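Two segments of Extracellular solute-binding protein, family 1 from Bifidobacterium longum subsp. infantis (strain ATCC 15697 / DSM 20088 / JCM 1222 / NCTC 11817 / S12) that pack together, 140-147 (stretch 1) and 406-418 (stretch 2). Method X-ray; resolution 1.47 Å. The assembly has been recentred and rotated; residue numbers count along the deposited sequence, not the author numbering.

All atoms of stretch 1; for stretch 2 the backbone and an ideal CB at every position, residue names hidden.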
# COMPACT_ATOMS: atom_id res chain seq x y z
N LEU A 140 -11.39 12.76 -5.09
CA LEU A 140 -11.68 11.60 -5.92
C LEU A 140 -10.59 10.56 -5.74
O LEU A 140 -9.41 10.90 -5.59
CB LEU A 140 -11.72 11.96 -7.41
CG LEU A 140 -12.72 13.04 -7.83
CD1 LEU A 140 -12.72 13.24 -9.34
CD2 LEU A 140 -14.14 12.66 -7.38
N PRO A 141 -10.94 9.28 -5.77
CA PRO A 141 -9.93 8.23 -5.76
C PRO A 141 -9.43 7.94 -7.17
O PRO A 141 -9.95 8.45 -8.16
CB PRO A 141 -10.73 7.03 -5.23
CG PRO A 141 -12.10 7.25 -5.80
CD PRO A 141 -12.31 8.73 -5.84
N SER A 142 -8.42 7.08 -7.24
CA SER A 142 -7.98 6.49 -8.51
C SER A 142 -8.03 4.97 -8.41
O SER A 142 -8.06 4.40 -7.31
CB SER A 142 -6.53 6.88 -8.82
OG SER A 142 -5.66 6.48 -7.75
N SER A 143 -8.01 4.31 -9.58
CA SER A 143 -7.85 2.86 -9.67
C SER A 143 -6.87 2.53 -10.78
O SER A 143 -7.11 2.89 -11.94
CB SER A 143 -9.18 2.16 -9.97
OG SER A 143 -8.97 0.86 -10.50
N ARG A 144 -5.80 1.81 -10.45
CA ARG A 144 -4.89 1.30 -11.46
C ARG A 144 -5.30 -0.06 -12.00
O ARG A 144 -4.55 -0.69 -12.76
CB ARG A 144 -3.42 1.29 -10.99
CG ARG A 144 -3.14 0.64 -9.66
CD ARG A 144 -1.63 0.53 -9.41
NE ARG A 144 -1.35 0.23 -8.02
CZ ARG A 144 -0.14 0.17 -7.49
NH1 ARG A 144 0.93 0.33 -8.26
NH2 ARG A 144 0.01 -0.05 -6.19
N GLY A 145 -6.49 -0.54 -11.63
CA GLY A 145 -7.10 -1.63 -12.36
C GLY A 145 -6.97 -2.98 -11.69
O GLY A 145 -6.27 -3.17 -10.69
N LYS A 146 -7.62 -3.94 -12.33
CA LYS A 146 -7.85 -5.25 -11.71
C LYS A 146 -6.58 -6.07 -11.50
O LYS A 146 -6.59 -7.00 -10.69
CB LYS A 146 -8.89 -6.02 -12.50
CG LYS A 146 -8.46 -6.38 -13.93
CD LYS A 146 -9.59 -7.08 -14.70
CE LYS A 146 -9.18 -7.54 -16.08
NZ LYS A 146 -8.94 -6.46 -17.06
N SER A 147 -5.48 -5.80 -12.20
CA SER A 147 -4.27 -6.53 -11.86
C SER A 147 -3.73 -6.20 -10.49
O SER A 147 -2.87 -6.93 -9.98
CB SER A 147 -3.15 -6.29 -12.88
OG SER A 147 -3.43 -7.01 -14.08
N UNK A 406 2.05 7.69 -13.92
CA UNK A 406 2.20 6.29 -13.47
C UNK A 406 1.21 6.01 -12.34
O UNK A 406 0.06 6.49 -12.41
CB UNK A 406 3.63 6.01 -13.01
N UNK A 407 1.63 5.27 -11.31
CA UNK A 407 0.71 4.86 -10.26
C UNK A 407 0.21 6.03 -9.42
O UNK A 407 -0.76 5.86 -8.69
CB UNK A 407 1.39 3.83 -9.35
N UNK A 408 0.81 7.20 -9.54
CA UNK A 408 0.34 8.38 -8.83
C UNK A 408 -0.80 9.11 -9.57
O UNK A 408 -1.24 10.17 -9.12
CB UNK A 408 1.51 9.34 -8.61
N UNK A 409 -1.30 8.56 -10.68
CA UNK A 409 -2.24 9.25 -11.55
C UNK A 409 -3.61 9.48 -10.93
O UNK A 409 -3.98 8.93 -9.88
CB UNK A 409 -2.40 8.46 -12.85
N UNK A 410 -4.38 10.32 -11.63
CA UNK A 410 -5.72 10.75 -11.24
C UNK A 410 -6.67 10.24 -12.33
O UNK A 410 -7.01 10.96 -13.27
CB UNK A 410 -5.81 12.27 -11.07
N UNK A 411 -7.13 9.01 -12.17
CA UNK A 411 -7.95 8.38 -13.19
C UNK A 411 -8.30 6.97 -12.78
O UNK A 411 -8.10 6.59 -11.62
CB UNK A 411 -7.23 8.38 -14.54
N UNK A 412 -8.83 6.20 -13.73
CA UNK A 412 -9.19 4.82 -13.44
C UNK A 412 -9.03 3.96 -14.67
O UNK A 412 -9.28 4.41 -15.79
CB UNK A 412 -10.62 4.73 -12.92
N UNK A 413 -8.59 2.72 -14.45
CA UNK A 413 -8.46 1.71 -15.50
C UNK A 413 -9.66 0.79 -15.39
O UNK A 413 -9.72 -0.03 -14.44
CB UNK A 413 -7.15 0.93 -15.38
N UNK A 414 -10.65 0.87 -16.29
CA UNK A 414 -11.83 -0.01 -16.20
C UNK A 414 -11.45 -1.46 -16.45
O UNK A 414 -10.50 -1.78 -17.17
CB UNK A 414 -12.90 0.42 -17.20
N UNK A 415 -12.25 -2.37 -15.86
CA UNK A 415 -11.99 -3.81 -16.04
C UNK A 415 -12.10 -4.25 -17.51
O UNK A 415 -11.47 -5.26 -17.90
CB UNK A 415 -12.97 -4.62 -15.19
N UNK A 416 -12.87 -3.53 -18.33
CA UNK A 416 -12.97 -3.84 -19.76
C UNK A 416 -11.73 -3.51 -20.58
O UNK A 416 -11.66 -3.91 -21.75
CB UNK A 416 -14.16 -3.09 -20.35
N UNK A 417 -10.76 -2.81 -20.00
CA UNK A 417 -9.51 -2.48 -20.67
C UNK A 417 -8.50 -3.58 -20.40
O UNK A 417 -8.39 -4.07 -19.27
CB UNK A 417 -8.98 -1.12 -20.21
N UNK A 418 -7.77 -3.98 -21.44
CA UNK A 418 -6.68 -4.93 -21.34
C UNK A 418 -5.38 -4.21 -21.69
O UNK A 418 -5.33 -3.48 -22.69
CB UNK A 418 -6.91 -6.13 -22.25

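Position 406 lies beyond the reach of stretch 1. Its phi of 59° and psi of -140° favor glycine, but others are possible. It is Ala406.

At 407 the CA-to-CB bond points sideways, and the ideal CB is 3.7 Å from Arg144 NH1. A small polar or acidic side chain would suit the nearby charge. Asp407 is found. Its OD2 is 4.5 Å from Arg144 NH1, well out of the guanidinium plane, so the charges are merely near each other.

Position 408 points away, and many residues would fit. In Arg408, NH1 forms a salt bridge with Asp407 OD2 at 2.8 Å.

At 409 CB points sideways with nothing of stretch 1 within 5.5 Å. A short side chain would fall short; a long or aromatic one could reach the 142-144 backbone. Phe409 does so. Its ring edge meets Ser143 O, 3.2 Å from CZ, and CE1 lies 4.1 Å from Arg144 CA.

Position 410 points away and is open to many residues; it is Ser410.

At 411 phi is 178° and psi -167°, an extended conformation that glycine adopts most easily. CB would point away, so stretch 1 sets no demand. Gly411 contributes backbone: its O accepts from Ser143 N at 3.1 Å.

Position 412 forms a single beta bridge with Ser143. CB points sideways, so several side chains would fit, including large ones that lead outward. Trp412 does lead away, and stretch 1 meets mainly its backbone: CA lies 3.2 Å from Ser143 O in a CA-H...O contact.

At 413 CB points toward stretch 1, 4.0 Å from Gly145 CA. An aliphatic residue such as valine, leucine or isoleucine would suit. Ile413 is present, with CG1 3.9 Å from Arg144 O. Its N donates to Ser143 O at 2.9 Å.

Position 414 points away; its backbone angles suit proline, among others. Pro414 begins a type I turn.

At 415 the ideal CB is 4.2 Å from Lys146 CD. An acidic or polar residue would suit the lysine. In Asp415 the backbone O takes the hydrogen bond from Lys146 NZ, at 2.9 Å, while OD1 accepts from water 2, which also accepts from Lys146 N.

Position 416 points away from stretch 1; many residues would fit. It is Gly416. At 417 the ideal CB has none of stretch 1 within 5.5 Å, so many side chains would fit. Val417 closes the turn, and water 1 links its O to Lys146 NZ. Position 418 points away; a polar residue could use water, and Thr418 OG1 meets water 3 at 2.8 Å.

Stretch 2 (406-418) ADRFSGWIPDGVT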
# COMPACT_ATOMS: atom_id res chain seq x y z
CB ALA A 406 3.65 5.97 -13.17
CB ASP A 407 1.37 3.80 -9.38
CG ASP A 407 2.61 4.32 -8.70
OD1 ASP A 407 3.57 4.66 -9.41
OD2 ASP A 407 2.58 4.45 -7.47
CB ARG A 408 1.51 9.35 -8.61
CG ARG A 408 2.25 9.17 -7.30
CD ARG A 408 2.91 7.81 -7.13
NE ARG A 408 4.00 7.92 -6.15
CZ ARG A 408 4.88 6.95 -5.86
NH1 ARG A 408 4.80 5.77 -6.45
NH2 ARG A 408 5.85 7.19 -4.98
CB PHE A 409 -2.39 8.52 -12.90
CG PHE A 409 -3.34 7.31 -12.88
CD1 PHE A 409 -3.36 6.39 -11.83
CD2 PHE A 409 -4.16 7.07 -13.96
CE1 PHE A 409 -4.22 5.29 -11.87
CE2 PHE A 409 -5.01 5.98 -13.99
CZ PHE A 409 -5.03 5.09 -12.97
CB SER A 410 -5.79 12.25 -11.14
OG SER A 410 -4.84 12.70 -10.21
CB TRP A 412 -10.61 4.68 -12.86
CG TRP A 412 -11.75 4.92 -13.82
CD1 TRP A 412 -12.06 6.09 -14.46
CD2 TRP A 412 -12.78 3.98 -14.18
NE1 TRP A 412 -13.19 5.91 -15.24
CE2 TRP A 412 -13.65 4.63 -15.07
CE3 TRP A 412 -13.03 2.65 -13.83
CZ2 TRP A 412 -14.77 4.01 -15.59
CZ3 TRP A 412 -14.13 2.02 -14.38
CH2 TRP A 412 -14.99 2.71 -15.25
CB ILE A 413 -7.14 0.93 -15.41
CG1 ILE A 413 -5.91 1.85 -15.36
CG2 ILE A 413 -7.04 -0.05 -16.58
CD1 ILE A 413 -5.72 2.76 -16.55
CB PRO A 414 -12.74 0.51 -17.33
CG PRO A 414 -12.27 1.92 -17.62
CD PRO A 414 -10.78 1.85 -17.39
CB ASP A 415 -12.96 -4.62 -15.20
CG ASP A 415 -12.64 -4.61 -13.73
OD1 ASP A 415 -11.70 -3.91 -13.27
OD2 ASP A 415 -13.38 -5.31 -12.99
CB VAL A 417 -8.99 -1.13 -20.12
CG1 VAL A 417 -7.49 -0.90 -20.49
CG2 VAL A 417 -9.86 -0.01 -20.63
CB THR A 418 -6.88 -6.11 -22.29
OG1 THR A 418 -8.04 -6.84 -21.85
CG2 THR A 418 -5.65 -7.03 -22.26
O HOH W 1 -8.32 -3.73 -16.49
O HOH W 2 -9.53 -2.75 -14.20
O HOH W 3 -7.58 -7.69 -19.23
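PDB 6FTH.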